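PDB 3LHH: CBS domain protein from Shewanella oneidensis, which binds AMP in this tandem CBS-domain fragment of a CorC/HlyC-family membrane protein that as a whole may also bind flavin adenine dinucleotide. Local coordinates for residues 53-58 with 76-81; 87-92 with 111-116. All blocks are in the same frame, centred on the assembly; numbering follows the deposited sequence. Where two conformers were deposited one is given.

Overall arrangement
From the N terminus the chain passes strand 49-50 and enters 53-58, runs through helix 63-71 and returns as strand 77-81. There contact 1 closes a beta-alpha-beta unit and frames the AMP pocket. The chain then turns back into strand 88-93, antiparallel to 77-81 in the same three-stranded sheet. Helix 94-102 and a connecting loop follow before residues 111-116 come back to 87-92 and close contact 2. The two closures are therefore in series, neither nested nor crossed, with centres about 9 Å apart. Contact 1 stays within the first CBS domain, whereas contact 2 ties its last strand to the segment leading into strand 117-120 of the other sheet.

Contact 1 of 2, residues 53-58 with 76-81. With AMP (adenosine monophosphate), chain B.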
loop_
_atom_site.group_PDB
_atom_site.type_symbol
_atom_site.label_atom_id
_atom_site.label_comp_id
_atom_site.label_asym_id
_atom_site.label_seq_id
_atom_site.Cartn_x
_atom_site.Cartn_y
_atom_site.Cartn_z
ATOM N N ASP A 53 -0.442 -3.553 -10.971
ATOM C CA ASP A 53 0.907 -3.036 -10.741
ATOM C C ASP A 53 1.299 -3.055 -9.263
ATOM O O ASP A 53 2.423 -2.693 -8.929
ATOM C CB ASP A 53 1.050 -1.601 -11.277
ATOM C CG ASP A 53 0.966 -1.516 -12.805
ATOM O OD1 ASP A 53 0.774 -2.558 -13.467
ATOM O OD2 ASP A 53 1.100 -0.394 -13.344
ATOM N N ILE A 54 0.379 -3.447 -8.377
ATOM C CA ILE A 54 0.678 -3.462 -6.946
ATOM C C ILE A 54 1.627 -4.580 -6.548
ATOM O O ILE A 54 1.371 -5.743 -6.833
ATOM C CB ILE A 54 -0.587 -3.603 -6.073
ATOM C CG1 ILE A 54 -1.489 -2.372 -6.209
ATOM C CG2 ILE A 54 -0.189 -3.801 -4.622
ATOM C CD1 ILE A 54 -2.724 -2.419 -5.321
ATOM N N VAL A 55 2.712 -4.230 -5.860
ATOM C CA VAL A 55 3.649 -5.230 -5.357
ATOM C C VAL A 55 3.319 -5.476 -3.902
ATOM O O VAL A 55 3.326 -4.536 -3.112
ATOM C CB VAL A 55 5.110 -4.727 -5.464
ATOM C CG1 VAL A 55 6.062 -5.723 -4.846
ATOM C CG2 VAL A 55 5.473 -4.446 -6.920
ATOM N N PHE A 56 3.029 -6.723 -3.537
ATOM C CA PHE A 56 2.436 -7.000 -2.226
ATOM C C PHE A 56 3.041 -8.210 -1.525
ATOM O O PHE A 56 3.672 -9.051 -2.159
ATOM C CB PHE A 56 0.916 -7.184 -2.354
ATOM C CG PHE A 56 0.511 -8.404 -3.150
ATOM C CD1 PHE A 56 0.277 -8.310 -4.513
ATOM C CD2 PHE A 56 0.342 -9.634 -2.529
ATOM C CE1 PHE A 56 -0.103 -9.425 -5.250
ATOM C CE2 PHE A 56 -0.031 -10.760 -3.257
ATOM C CZ PHE A 56 -0.255 -10.654 -4.619
ATOM N N LEU A 57 2.860 -8.282 -0.212
ATOM C CA LEU A 57 3.297 -9.441 0.557
ATOM C C LEU A 57 2.108 -10.334 0.955
ATOM O O LEU A 57 0.999 -9.845 1.155
ATOM C CB LEU A 57 4.069 -8.988 1.791
ATOM C CG LEU A 57 5.221 -8.006 1.534
ATOM C CD1 LEU A 57 6.014 -7.792 2.807
ATOM C CD2 LEU A 57 6.124 -8.489 0.432
ATOM N N ASP A 58 2.340 -11.639 1.047
ATOM C CA ASP A 58 1.264 -12.599 1.329
ATOM C C ASP A 58 1.566 -13.308 2.641
ATOM O O ASP A 58 2.565 -14.015 2.786
ATOM C CB ASP A 58 1.113 -13.601 0.172
ATOM C CG ASP A 58 -0.143 -14.495 0.287
ATOM O OD1 ASP A 58 -0.634 -14.764 1.408
ATOM O OD2 ASP A 58 -0.627 -14.952 -0.775
ATOM N N SER A 76 9.253 1.466 -0.455
ATOM C CA SER A 76 9.402 1.579 0.993
ATOM C C SER A 76 8.312 0.862 1.772
ATOM O O SER A 76 8.525 0.449 2.913
ATOM C CB SER A 76 9.405 3.067 1.428
ATOM O OG SER A 76 10.446 3.766 0.786
ATOM N N ARG A 77 7.125 0.763 1.186
ATOM C CA ARG A 77 5.997 0.151 1.881
ATOM C C ARG A 77 5.265 -0.855 0.991
ATOM O O ARG A 77 5.144 -0.661 -0.208
ATOM C CB ARG A 77 5.019 1.223 2.396
ATOM C CG ARG A 77 5.691 2.408 3.097
ATOM C CD ARG A 77 4.708 3.242 3.928
ATOM N NE ARG A 77 4.524 2.675 5.261
ATOM C CZ ARG A 77 5.436 2.733 6.228
ATOM N NH1 ARG A 77 6.603 3.337 6.019
ATOM N NH2 ARG A 77 5.186 2.177 7.405
ATOM N N PHE A 78 4.781 -1.932 1.599
ATOM C CA PHE A 78 4.090 -2.983 0.850
ATOM C C PHE A 78 2.753 -3.312 1.477
ATOM O O PHE A 78 2.695 -3.609 2.665
ATOM C CB PHE A 78 4.944 -4.246 0.824
ATOM C CG PHE A 78 6.239 -4.074 0.081
ATOM C CD1 PHE A 78 6.321 -4.390 -1.259
ATOM C CD2 PHE A 78 7.366 -3.572 0.717
ATOM C CE1 PHE A 78 7.534 -4.239 -1.965
ATOM C CE2 PHE A 78 8.570 -3.406 0.020
ATOM C CZ PHE A 78 8.645 -3.740 -1.320
ATOM N N PRO A 79 1.678 -3.274 0.671
ATOM C CA PRO A 79 0.394 -3.831 1.086
ATOM C C PRO A 79 0.589 -5.301 1.410
ATOM O O PRO A 79 1.386 -5.979 0.755
ATOM C CB PRO A 79 -0.477 -3.686 -0.167
ATOM C CG PRO A 79 0.272 -2.648 -1.047
ATOM C CD PRO A 79 1.694 -2.887 -0.750
ATOM N N VAL A 80 -0.128 -5.782 2.416
ATOM C CA VAL A 80 -0.038 -7.162 2.862
ATOM C C VAL A 80 -1.414 -7.779 2.840
ATOM O O VAL A 80 -2.365 -7.241 3.418
ATOM C CB VAL A 80 0.442 -7.263 4.316
ATOM C CG1 VAL A 80 0.463 -8.719 4.754
ATOM C CG2 VAL A 80 1.804 -6.627 4.469
ATOM N N CYS A 81 -1.522 -8.932 2.210
ATOM C CA CYS A 81 -2.810 -9.558 2.099
ATOM C C CYS A 81 -2.719 -11.032 2.475
ATOM O O CYS A 81 -1.679 -11.506 2.956
ATOM C CB CYS A 81 -3.319 -9.393 0.672
ATOM S SG CYS A 81 -2.364 -10.367 -0.484
HETATM P P AMP B . 8.665 4.331 -3.283
HETATM O O1P AMP B . 9.109 3.336 -4.335
HETATM O O2P AMP B . 8.307 3.683 -1.973
HETATM O O3P AMP B . 9.516 5.572 -3.159
HETATM O "O5'" AMP B . 7.329 4.900 -3.962
HETATM C "C5'" AMP B . 7.416 5.642 -5.182
HETATM C "C4'" AMP B . 6.197 5.365 -6.065
HETATM O "O4'" AMP B . 6.125 3.982 -6.448
HETATM C "C3'" AMP B . 4.876 5.625 -5.349
HETATM O "O3'" AMP B . 4.489 7.012 -5.367
HETATM C "C2'" AMP B . 3.924 4.738 -6.123
HETATM O "O2'" AMP B . 3.710 5.381 -7.381
HETATM C "C1'" AMP B . 4.765 3.510 -6.413
HETATM N N9 AMP B . 4.684 2.470 -5.345
HETATM C C8 AMP B . 5.092 2.606 -4.067
HETATM N N7 AMP B . 4.913 1.470 -3.353
HETATM C C5 AMP B . 4.366 0.571 -4.192
HETATM C C6 AMP B . 3.939 -0.840 -4.086
HETATM N N6 AMP B . 4.040 -1.528 -2.916
HETATM N N1 AMP B . 3.452 -1.419 -5.198
HETATM C C2 AMP B . 3.352 -0.748 -6.369
HETATM N N3 AMP B . 3.722 0.537 -6.532
HETATM C C4 AMP B . 4.225 1.233 -5.493
#
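Val55 and Phe78 lie side by side and point the same way, the valine methyl CG1 meeting the edge of the ring in its plane, 3.6 Å from CE1. CG1, anti to the backbone N (chi1 176°), is the methyl that touches the ring. Val55 O also reaches this edge, near the ring plane. From the neighbouring strand, Leu57 CG packs obliquely on Phe78 CB, while helix 63-71 supplies Val70 against both residues. Beyond Pro79, Cys81 SG sits obliquely to the Phe56 ring, 4.3 Å from its centroid, a sulfur-aromatic contact. Parallel strand pairing joins the backbones: Leu57 N donates to Pro79 O and Cys81 N to Leu57 O, both at 2.9 Å. The Pro79 ring packs against the facing segment, CG 3.8 Å from Ile54 CG2 and CD 3.3 Å from Val55 O. An alanine here, without CG and CD, would probably open a gap between Ile54 and the adenine amino group, which Pro79 CD now approaches. Main chain reads adenine N1 and N6: Val55 N gives a nearly straight bond to AMP N1 (3.0 Å), and N6 donates to Val55 O and Arg77 O. Ser76 N holds phosphate oxygen O2P at 2.8 Å; His75, Thr154 and Asp157 complete the AMP site. With both amino hydrogens taken by carbonyls and N1 by an N-H, the pattern suits adenine and would probably disfavour a carbonyl-bearing base.

Contact 2 of 2, residues 87-92 with 111-116; sequences DMVGII and DLVKNC
Ile91 and Lys114 pair through their flat peptide groups, each N-H donor lying in the plane of the carbonyl it meets. Lys114 N to Ile91 O is the shorter and straighter bond (2.8 Å, 170°); Ile91 N to Lys114 O, at 3.0 Å, is more bent. Together they form a single antiparallel hydrogen-bonded pair. Next to it Gly90 brings bare backbone against the loop: its CA lies 3.7 Å from Val113 CG1, equally far from Cys116 SG, and makes a CH-O contact to Lys114 O. The close approach of Lys114 O and Val113 CG1, together with the backbone conformation, suits a glycine. A classic beta bulge places Val89 and Gly90 together opposite Val80 of strand 77-81. Val113 CG1, anti to its backbone N (chi1 178°), also meets Val89 CG1, the two side chains crossing at about a right angle. Its other methyl, CG2, touches Ile92 CD1 at 3.7 Å, and Ile92 CG1 packs on Leu112 CB at 3.8 Å. At the far end Ile91 CD1 rests on Cys116 CB, 3.9 Å away. Around this seam, Ile91 and Cys116 reach Phe141 of strand 139-143 in the other sheet, Ile92 touches Val80 of strand 77-81, and Leu112 packs on Gln96 and Glu100 of helix 94-102, so the loop bridges helix and both sheets.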
loop_
_atom_site.group_PDB
_atom_site.type_symbol
_atom_site.label_atom_id
_atom_site.label_comp_id
_atom_site.label_asym_id
_atom_site.label_seq_id
_atom_site.Cartn_x
_atom_site.Cartn_y
_atom_site.Cartn_z
ATOM N N ASP A 87 -8.008 -9.664 -0.282
ATOM C CA ASP A 87 -8.091 -9.900 1.152
ATOM C C ASP A 87 -6.924 -9.158 1.798
ATOM O O ASP A 87 -6.023 -9.767 2.367
ATOM C CB ASP A 87 -8.067 -11.401 1.467
ATOM C CG ASP A 87 -8.372 -11.709 2.931
ATOM O OD1 ASP A 87 -8.773 -10.792 3.685
ATOM O OD2 ASP A 87 -8.206 -12.883 3.330
HETATM N N MSE A 88 -6.956 -7.832 1.693
HETATM C CA MSE A 88 -5.895 -6.975 2.211
HETATM C C MSE A 88 -5.959 -6.895 3.725
HETATM O O MSE A 88 -7.010 -6.627 4.294
HETATM C CB MSE A 88 -6.027 -5.565 1.646
HETATM C CG MSE A 88 -4.746 -4.779 1.709
HETATM SE SE MSE A 88 -3.593 -5.545 0.383
HETATM C CE MSE A 88 -4.440 -4.762 -1.166
ATOM N N VAL A 89 -4.833 -7.107 4.382
ATOM C CA VAL A 89 -4.825 -7.042 5.835
ATOM C C VAL A 89 -4.196 -5.741 6.356
ATOM O O VAL A 89 -4.484 -5.321 7.474
ATOM C CB VAL A 89 -4.132 -8.273 6.444
ATOM C CG1 VAL A 89 -3.885 -8.070 7.917
ATOM C CG2 VAL A 89 -4.996 -9.507 6.234
ATOM N N GLY A 90 -3.352 -5.108 5.535
ATOM C CA GLY A 90 -2.666 -3.881 5.914
ATOM C C GLY A 90 -1.392 -3.634 5.110
ATOM O O GLY A 90 -1.296 -3.977 3.940
ATOM N N ILE A 91 -0.396 -3.057 5.760
ATOM C CA ILE A 91 0.763 -2.523 5.065
ATOM C C ILE A 91 1.998 -2.742 5.923
ATOM O O ILE A 91 1.910 -2.771 7.148
ATOM C CB ILE A 91 0.585 -1.013 4.814
ATOM C CG1 ILE A 91 -0.464 -0.763 3.736
ATOM C CG2 ILE A 91 1.885 -0.360 4.408
ATOM C CD1 ILE A 91 -0.961 0.673 3.749
ATOM N N ILE A 92 3.147 -2.897 5.279
ATOM C CA ILE A 92 4.382 -3.159 5.997
ATOM C C ILE A 92 5.442 -2.203 5.491
ATOM O O ILE A 92 5.511 -1.912 4.290
ATOM C CB ILE A 92 4.832 -4.627 5.790
ATOM C CG1 ILE A 92 4.903 -5.348 7.132
ATOM C CG2 ILE A 92 6.168 -4.720 5.091
ATOM C CD1 ILE A 92 4.067 -6.607 7.171
ATOM N N ASP A 111 3.080 -9.485 12.655
ATOM C CA ASP A 111 3.356 -8.593 13.774
ATOM C C ASP A 111 3.775 -7.188 13.327
ATOM O O ASP A 111 3.714 -6.235 14.099
ATOM C CB ASP A 111 4.438 -9.205 14.669
ATOM C CG ASP A 111 3.943 -10.427 15.440
ATOM O OD1 ASP A 111 2.711 -10.672 15.475
ATOM O OD2 ASP A 111 4.790 -11.142 16.018
ATOM N N LEU A 112 4.203 -7.059 12.077
ATOM C CA LEU A 112 4.653 -5.770 11.579
ATOM C C LEU A 112 3.571 -5.071 10.759
ATOM O O LEU A 112 3.765 -3.951 10.296
ATOM C CB LEU A 112 5.943 -5.909 10.761
ATOM C CG LEU A 112 7.205 -6.323 11.531
ATOM C CD1 LEU A 112 7.086 -7.770 11.980
ATOM C CD2 LEU A 112 8.454 -6.130 10.688
ATOM N N VAL A 113 2.427 -5.721 10.581
ATOM C CA VAL A 113 1.393 -5.142 9.740
ATOM C C VAL A 113 0.808 -3.902 10.403
ATOM O O VAL A 113 0.481 -3.924 11.582
ATOM C CB VAL A 113 0.265 -6.148 9.475
ATOM C CG1 VAL A 113 -0.846 -5.505 8.638
ATOM C CG2 VAL A 113 0.813 -7.383 8.792
ATOM N N LYS A 114 0.683 -2.819 9.645
ATOM C CA LYS A 114 0.048 -1.604 10.149
ATOM C C LYS A 114 -1.254 -1.402 9.398
ATOM O O LYS A 114 -1.432 -1.941 8.295
ATOM C CB LYS A 114 0.956 -0.391 9.945
ATOM C CG LYS A 114 2.405 -0.610 10.373
ATOM C CD LYS A 114 2.512 -0.862 11.869
ATOM C CE LYS A 114 3.935 -1.205 12.280
ATOM N NZ LYS A 114 4.034 -1.452 13.749
ATOM N N ASN A 115 -2.159 -0.627 9.986
ATOM C CA ASN A 115 -3.495 -0.452 9.423
ATOM C C ASN A 115 -3.514 0.238 8.070
ATOM O O ASN A 115 -2.687 1.082 7.783
ATOM C CB ASN A 115 -4.405 0.322 10.384
ATOM C CG ASN A 115 -5.780 0.576 9.791
ATOM O OD1 ASN A 115 -6.455 -0.356 9.351
ATOM N ND2 ASN A 115 -6.196 1.843 9.757
ATOM N N CYS A 116 -4.493 -0.117 7.253
ATOM C CA CYS A 116 -4.629 0.436 5.921
ATOM C C CYS A 116 -6.012 1.040 5.774
ATOM O O CYS A 116 -6.997 0.463 6.244
ATOM C CB CYS A 116 -4.463 -0.679 4.891
ATOM S SG CYS A 116 -5.741 -1.971 4.991
#